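Local coordinates for transcriptional regulator PA3341 (Pseudomonas aeruginosa, PDB 2FBH), which probably binds DNA as a dimeric transcription factor of the MarR family, with a winged helix-turn-helix fold, at residues S115-N118 / D119-G123. Residues are numbered along the deposited sequence; the frame is centred on the assembly and turned at random.
Sequences SVRN and DVLTG. With SO4 (sulfate ion), chain E.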
loop_
_atom_site.group_PDB
_atom_site.type_symbol
_atom_site.label_atom_id
_atom_site.label_comp_id
_atom_site.label_asym_id
_atom_site.label_seq_id
_atom_site.Cartn_x
_atom_site.Cartn_y
_atom_site.Cartn_z
ATOM N N SER A 115 18.952 -5.244 -2.875
ATOM C CA SER A 115 18.950 -5.602 -4.293
ATOM C C SER A 115 17.734 -4.976 -5.037
ATOM O O SER A 115 17.847 -4.418 -6.130
ATOM C CB SER A 115 18.953 -7.122 -4.447
ATOM O OG SER A 115 19.273 -7.392 -5.776
ATOM N N VAL A 116 16.555 -5.099 -4.446
ATOM C CA VAL A 116 15.346 -4.554 -5.106
ATOM C C VAL A 116 15.542 -3.023 -5.240
ATOM O O VAL A 116 15.226 -2.449 -6.268
ATOM C CB VAL A 116 14.087 -4.893 -4.297
ATOM C CG1 VAL A 116 12.878 -4.200 -4.918
ATOM C CG2 VAL A 116 13.873 -6.487 -4.323
ATOM N N ARG A 117 16.045 -2.391 -4.178
ATOM C CA ARG A 117 16.236 -0.886 -4.176
ATOM C C ARG A 117 17.202 -0.504 -5.271
ATOM O O ARG A 117 16.873 0.354 -6.110
ATOM C CB ARG A 117 16.730 -0.439 -2.758
ATOM C CG ARG A 117 16.748 1.075 -2.588
ATOM C CD ARG A 117 17.362 1.469 -1.202
ATOM N NE ARG A 117 16.940 0.557 -0.208
ATOM C CZ ARG A 117 17.656 -0.329 0.494
ATOM N NH1 ARG A 117 18.975 -0.469 0.463
ATOM N NH2 ARG A 117 17.000 -1.079 1.301
ATOM N N ASN A 118 18.335 -1.192 -5.344
ATOM C CA ASN A 118 19.274 -0.988 -6.474
ATOM C C ASN A 118 18.585 -1.104 -7.842
ATOM O O ASN A 118 18.743 -0.264 -8.759
ATOM C CB ASN A 118 20.352 -2.064 -6.377
ATOM C CG ASN A 118 21.452 -1.838 -7.318
ATOM O OD1 ASN A 118 22.237 -0.897 -7.127
ATOM N ND2 ASN A 118 21.531 -2.677 -8.377
ATOM N N ASP A 119 17.845 -2.186 -8.049
ATOM C CA ASP A 119 17.297 -2.391 -9.343
ATOM C C ASP A 119 16.155 -1.405 -9.690
ATOM O O ASP A 119 16.057 -0.933 -10.835
ATOM C CB ASP A 119 16.696 -3.811 -9.406
ATOM C CG ASP A 119 17.759 -4.904 -9.358
ATOM O OD1 ASP A 119 18.985 -4.574 -9.440
ATOM O OD2 ASP A 119 17.368 -6.095 -9.173
ATOM N N VAL A 120 15.287 -1.104 -8.750
ATOM C CA VAL A 120 14.161 -0.209 -9.053
ATOM C C VAL A 120 14.639 1.255 -9.259
ATOM O O VAL A 120 13.974 1.962 -9.971
ATOM C CB VAL A 120 12.901 -0.361 -8.128
ATOM C CG1 VAL A 120 12.514 -1.814 -8.008
ATOM C CG2 VAL A 120 13.173 0.286 -6.809
ATOM N N LEU A 121 15.794 1.596 -8.701
ATOM C CA LEU A 121 16.377 2.976 -8.863
ATOM C C LEU A 121 17.211 3.082 -10.104
ATOM O O LEU A 121 17.792 4.156 -10.366
ATOM C CB LEU A 121 17.152 3.395 -7.628
ATOM C CG LEU A 121 16.134 3.518 -6.447
ATOM C CD1 LEU A 121 16.892 3.802 -5.178
ATOM C CD2 LEU A 121 14.861 4.500 -6.701
ATOM N N THR A 122 17.294 1.974 -10.880
ATOM C CA THR A 122 18.100 2.062 -12.121
ATOM C C THR A 122 17.691 3.203 -13.012
ATOM O O THR A 122 16.519 3.380 -13.337
ATOM C CB THR A 122 17.954 0.753 -12.944
ATOM O OG1 THR A 122 18.470 -0.308 -12.100
ATOM C CG2 THR A 122 18.783 0.838 -14.300
ATOM N N GLY A 123 18.711 3.987 -13.430
ATOM C CA GLY A 123 18.407 5.064 -14.405
ATOM C C GLY A 123 17.942 6.353 -13.747
ATOM O O GLY A 123 17.658 7.306 -14.437
HETATM S S SO4 E . 13.215 -0.177 1.102
HETATM O O1 SO4 E . 13.894 0.888 0.419
HETATM O O2 SO4 E . 12.112 -0.759 0.328
HETATM O O3 SO4 E . 12.635 0.455 2.272
HETATM O O4 SO4 E . 14.225 -1.227 1.467
HETATM O O HOH W 1 20.716 -5.950 -7.760
#
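D119 hydrogen-bonds through its N to S115 O (2.9 Å), one of the i to i+4 bonds in the last turn of helix 102-120, a long helix of this MarR-type protein that ends here against the second subunit. With CG beside the backbone N (chi1 -69°), the carboxylate turns back over the S115 carbonyl. Its OD1 accepts a weak bond from N118 ND2 at 3.3 Å, the amide and carboxylate planes standing 61° apart, and accepts a hydrogen bond from a water that also bonds S115 OG. OD2 forms salt bridges with R29 of helix 11-29 and R146 of the second subunit, so the carboxylate is probably held in its charged form.

V120 N repeats the i to i+4 pattern with V116 O, and the valines meet through their CG1 methyls at 3.9 Å; both rest on W22. L121 N makes the more bent bond to R117 O (N-H...O 144°). The L121 side chain runs alongside that of R117, CD1 lying 3.8 Å from R117 CG. Further out the arginine bends at chi3 and presents its NE/NH2 edge to a sulfate, probably from the crystallisation liquor, which R23 and R48 also bind. The helix ends at V120; past it, T122 OG1 and N both donate to D119 O from the same face of its carbonyl plane, with OG1 at 2.8 Å.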